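Local atomic coordinates of DnaB intein (Synechocystis sp., PDB entry 1MI8), a protein that probably excises itself from a replicative DNA helicase precursor by protein splicing, joining the flanking protein segments as other inteins do. Residues Ile95-Lys100 and Asn150-His155; Gly2-Asp7 and Val19-Leu24. The protein carries 4 engineered substitutions. All coordinates share one frame; numbering follows the deposited sequence.

How the contacts relate
From the N terminus, the chain enters at 2-7, runs out and back through the hairpin of strands 9-12 and 17-20, and meets itself at 19-24, where contact 2 closes a short loop. Contact 1 follows in series: strand 94-98 is met again by 150-155, after the long strand 120-140 and the hairpin partner 146-149. The two loops therefore neither nest nor cross. Their centres lie about 15 Å apart, on opposite sides of the chain's centre, yet both reach the same antiparallel sheet, since strands 4-5 and 94-98 each pair with 120-140. Contact 2 ties the N-terminal entry to the first hairpin, and contact 1 joins the last hairpin to that sheet.

Contact 1. Residues Ile95-Lys100 and Asn150-His155; sequences IALPRK and NDIIVH
Strands 95-98 and 152-155 approach to 4.9 Å with their directions 118° apart, and a single direct backbone hydrogen bond joins them, from Ile-153 N to Ala-96 O (3.1 Å). In this all-beta intein splicing fold, the contact sets the C-terminal hairpin of strands 146-149 and 152-155 against strand 94-98, which pairs with 120-140. The Ala-96 carbonyl oxygen also accepts from a water that donates to Ile-153 O as well, so this oxygen takes at least two hydrogen bonds, one from the backbone and one from the water. On one side of this bridge, with Ile-153 CG1 anti to its own carbonyl carbon (chi1 -64°), the branch lies 4.0 Å from Ala-96 CB and also meets the Pro-98 ring at CD. On the other, Leu-97 and Ile-152 run alongside each other in the same direction, with Leu-97 CD2 3.8 Å from Ile-152 CG1, while Ile-95 CD1 touches Ile-152 CG2. Pro-98 lays the CG-CD edge of its ring against the Asp-151 peptide and also rests on Val-148. An alanine here would lack CG and CD, and would probably leave a gap beside the Asp-151 carbonyl and Ile-153 CG1. The carboxylate of Asp-151 looks elsewhere, to a salt bridge with Arg-18, while its backbone oxygen sits 3.4 Å from Pro-98 CD.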
# COMPACT_ATOMS: atom_id res chain seq x y z
N ILE A 95 2.75 -11.82 -3.67
CA ILE A 95 1.82 -12.22 -4.75
C ILE A 95 2.52 -13.07 -5.80
O ILE A 95 3.75 -13.05 -5.98
CB ILE A 95 1.12 -11.04 -5.44
CG1 ILE A 95 2.15 -10.22 -6.21
CG2 ILE A 95 0.41 -10.18 -4.34
CD1 ILE A 95 1.51 -9.08 -7.08
N ALA A 96 1.71 -13.86 -6.47
CA ALA A 96 2.19 -14.80 -7.44
C ALA A 96 2.67 -14.18 -8.77
O ALA A 96 1.93 -13.39 -9.41
CB ALA A 96 1.08 -15.80 -7.70
N LEU A 97 3.92 -14.50 -9.14
CA LEU A 97 4.52 -14.08 -10.44
C LEU A 97 4.98 -15.37 -11.15
O LEU A 97 5.48 -16.29 -10.54
CB LEU A 97 5.80 -13.24 -10.27
CG LEU A 97 5.79 -12.07 -9.30
CD1 LEU A 97 7.15 -11.41 -9.46
CD2 LEU A 97 4.62 -11.14 -9.59
N PRO A 98 4.84 -15.40 -12.48
CA PRO A 98 5.28 -16.61 -13.19
C PRO A 98 6.81 -16.70 -13.03
O PRO A 98 7.50 -15.70 -13.14
CB PRO A 98 4.84 -16.34 -14.63
CG PRO A 98 4.55 -14.79 -14.67
CD PRO A 98 4.03 -14.50 -13.32
N ARG A 99 7.36 -17.86 -12.72
CA ARG A 99 8.80 -17.84 -12.57
C ARG A 99 9.64 -17.91 -13.84
O ARG A 99 10.39 -16.99 -14.14
CB ARG A 99 9.29 -18.92 -11.63
CG ARG A 99 10.79 -18.76 -11.42
CD ARG A 99 11.34 -19.72 -10.41
NE ARG A 99 10.97 -21.10 -10.66
CZ ARG A 99 11.32 -21.85 -11.72
NH1 ARG A 99 12.05 -21.34 -12.71
NH2 ARG A 99 10.98 -23.14 -11.75
N LYS A 100 9.51 -19.00 -14.58
CA LYS A 100 10.29 -19.19 -15.80
C LYS A 100 10.05 -18.14 -16.88
O LYS A 100 10.88 -17.24 -17.09
CB LYS A 100 10.02 -20.60 -16.33
CG LYS A 100 10.35 -21.65 -15.28
CD LYS A 100 10.08 -23.07 -15.75
CE LYS A 100 11.17 -23.54 -16.71
NZ LYS A 100 12.50 -23.55 -15.98
N ASN A 150 2.06 -7.98 -17.48
CA ASN A 150 3.21 -7.31 -16.93
C ASN A 150 3.88 -8.30 -16.03
O ASN A 150 4.34 -7.96 -14.97
CB ASN A 150 2.82 -6.02 -16.19
CG ASN A 150 2.56 -4.85 -17.19
OD1 ASN A 150 2.49 -5.06 -18.41
ND2 ASN A 150 2.41 -3.65 -16.67
N ASP A 151 3.89 -9.55 -16.47
CA ASP A 151 4.63 -10.60 -15.74
C ASP A 151 4.15 -10.82 -14.32
O ASP A 151 4.92 -11.26 -13.46
CB ASP A 151 6.11 -10.24 -15.71
CG ASP A 151 6.76 -10.34 -17.07
OD1 ASP A 151 6.53 -11.36 -17.77
OD2 ASP A 151 7.51 -9.40 -17.44
N ILE A 152 2.87 -10.60 -14.10
CA ILE A 152 2.26 -10.79 -12.79
C ILE A 152 1.00 -11.57 -13.05
O ILE A 152 0.34 -11.38 -14.09
CB ILE A 152 1.86 -9.43 -12.18
CG1 ILE A 152 3.11 -8.55 -12.00
CG2 ILE A 152 1.14 -9.59 -10.85
CD1 ILE A 152 2.74 -7.14 -11.54
N ILE A 153 0.67 -12.44 -12.13
CA ILE A 153 -0.58 -13.23 -12.26
C ILE A 153 -1.77 -12.36 -11.86
O ILE A 153 -1.79 -11.81 -10.75
CB ILE A 153 -0.60 -14.43 -11.31
CG1 ILE A 153 0.52 -15.42 -11.68
CG2 ILE A 153 -1.95 -15.15 -11.45
CD1 ILE A 153 0.27 -16.09 -12.98
N VAL A 154 -2.76 -12.22 -12.73
CA VAL A 154 -3.93 -11.43 -12.36
C VAL A 154 -5.25 -12.18 -12.71
O VAL A 154 -5.29 -12.95 -13.66
CB VAL A 154 -3.91 -10.04 -13.06
CG1 VAL A 154 -2.56 -9.34 -12.76
CG2 VAL A 154 -4.14 -10.19 -14.59
N HIS A 155 -6.30 -11.89 -11.95
CA HIS A 155 -7.59 -12.54 -12.12
C HIS A 155 -8.31 -12.01 -13.35
O HIS A 155 -8.21 -10.84 -13.70
CB HIS A 155 -8.46 -12.30 -10.89
CG HIS A 155 -9.57 -13.29 -10.74
ND1 HIS A 155 -10.67 -13.30 -11.56
CD2 HIS A 155 -9.70 -14.37 -9.92
CE1 HIS A 155 -11.43 -14.34 -11.27
NE2 HIS A 155 -10.87 -15.00 -10.27
O HOH W 1 -0.74 -12.41 -8.43

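Contact 2. Residues Gly2-Asp7 and Val19-Leu24; sequences GAISGD and VSIKDL. Engineered in segment 2-7: Ala-3 (natural residue Cys).
Gly-6 and Ile-21 carry most of the contact, and the carbonyl oxygen of Gly-6 is its focus. Lys-22 N donates to Gly-6 O (3.2 Å) with an N-H...O angle of 161°. Around the same oxygen gather Ser-20 CB, at 3.3 Å, and the Lys-22 CB. There is little room for a side chain at Gly-6: a beta carbon built there would fall 3.2 Å from Lys-22 CB. The contact joins the N-terminal end of the intein splicing fold to its first hairpin, with Ile-21 also packing on Phe-137 and Leu-139 of the long strand 120-140. Ile-21 reaches across with its CG2 branch, set between its own backbone N and carbonyl carbon, and brings it 3.5 Å from Ser-5 O; the Ile-4 CD1 methyl approaches the same branch more loosely. A serine hydroxyl accepts a backbone N-H on each side. Ser-5 OG accepts from Asp-7 N in an ST turn, and Ser-20 OG accepts from Asp-23 N in an ST motif where strand 17-20 gives way to the 3-10 segment 22-24. Asp-7 turns its carboxylate to a salt bridge with Lys-70, and Lys-22 leads its chain away from 2-7 beyond CB.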
# COMPACT_ATOMS: atom_id res chain seq x y z
N GLY A 2 -12.65 -7.04 -11.97
CA GLY A 2 -11.63 -6.01 -11.93
C GLY A 2 -11.45 -5.36 -13.31
O GLY A 2 -12.37 -5.33 -14.15
N ALA A 3 -10.24 -4.85 -13.49
CA ALA A 3 -9.79 -4.28 -14.77
C ALA A 3 -8.42 -3.65 -14.59
O ALA A 3 -8.08 -3.14 -13.51
CB ALA A 3 -10.80 -3.22 -15.33
N ILE A 4 -7.64 -3.65 -15.66
CA ILE A 4 -6.29 -3.10 -15.58
C ILE A 4 -6.08 -2.06 -16.69
O ILE A 4 -6.88 -2.02 -17.64
CB ILE A 4 -5.27 -4.25 -15.77
CG1 ILE A 4 -5.50 -4.92 -17.15
CG2 ILE A 4 -5.49 -5.36 -14.65
CD1 ILE A 4 -4.46 -5.97 -17.52
N SER A 5 -5.03 -1.25 -16.58
CA SER A 5 -4.73 -0.27 -17.61
C SER A 5 -4.47 -0.94 -18.98
O SER A 5 -3.89 -2.06 -19.08
CB SER A 5 -3.50 0.59 -17.20
OG SER A 5 -2.78 1.13 -18.32
N GLY A 6 -4.89 -0.25 -20.04
CA GLY A 6 -4.69 -0.73 -21.38
C GLY A 6 -3.23 -0.90 -21.74
O GLY A 6 -2.92 -1.61 -22.68
N ASP A 7 -2.34 -0.25 -20.98
CA ASP A 7 -0.90 -0.32 -21.20
C ASP A 7 -0.36 -1.69 -20.83
O ASP A 7 0.73 -2.08 -21.26
CB ASP A 7 -0.16 0.70 -20.31
CG ASP A 7 -0.73 2.15 -20.41
OD1 ASP A 7 -0.12 3.06 -19.82
OD2 ASP A 7 -1.78 2.37 -21.06
N VAL A 19 1.79 -8.08 -26.03
CA VAL A 19 1.16 -6.96 -26.69
C VAL A 19 0.20 -6.37 -25.65
O VAL A 19 -0.38 -7.11 -24.84
CB VAL A 19 0.45 -7.41 -28.01
CG1 VAL A 19 1.13 -8.69 -28.56
CG2 VAL A 19 -1.00 -7.56 -27.80
N SER A 20 0.07 -5.05 -25.62
CA SER A 20 -0.80 -4.43 -24.65
C SER A 20 -2.20 -5.01 -24.76
O SER A 20 -2.61 -5.42 -25.85
CB SER A 20 -0.86 -2.91 -24.87
OG SER A 20 -1.37 -2.65 -26.16
N ILE A 21 -2.92 -5.07 -23.64
CA ILE A 21 -4.30 -5.58 -23.66
C ILE A 21 -5.17 -4.62 -24.52
O ILE A 21 -6.11 -5.09 -25.20
CB ILE A 21 -4.90 -5.74 -22.21
CG1 ILE A 21 -6.27 -6.40 -22.28
CG2 ILE A 21 -4.87 -4.44 -21.50
CD1 ILE A 21 -6.86 -6.84 -20.96
N LYS A 22 -4.87 -3.32 -24.49
CA LYS A 22 -5.61 -2.36 -25.37
C LYS A 22 -5.47 -2.83 -26.84
O LYS A 22 -6.46 -2.91 -27.59
CB LYS A 22 -5.05 -0.96 -25.28
CG LYS A 22 -5.78 0.13 -26.13
CD LYS A 22 -4.77 1.00 -26.89
CE LYS A 22 -5.37 2.23 -27.62
NZ LYS A 22 -5.61 3.37 -26.66
N ASP A 23 -4.24 -3.17 -27.24
CA ASP A 23 -3.99 -3.64 -28.58
C ASP A 23 -4.61 -4.99 -28.84
O ASP A 23 -4.61 -5.43 -29.97
CB ASP A 23 -2.49 -3.71 -28.88
CG ASP A 23 -1.89 -2.34 -29.12
OD1 ASP A 23 -2.65 -1.36 -29.21
OD2 ASP A 23 -0.66 -2.24 -29.20
N LEU A 24 -5.14 -5.67 -27.83
CA LEU A 24 -5.76 -6.96 -28.09
C LEU A 24 -7.29 -6.89 -28.05
O LEU A 24 -7.95 -7.91 -28.12
CB LEU A 24 -5.28 -8.01 -27.07
CG LEU A 24 -3.82 -8.45 -27.10
CD1 LEU A 24 -3.41 -9.07 -25.78
CD2 LEU A 24 -3.60 -9.40 -28.27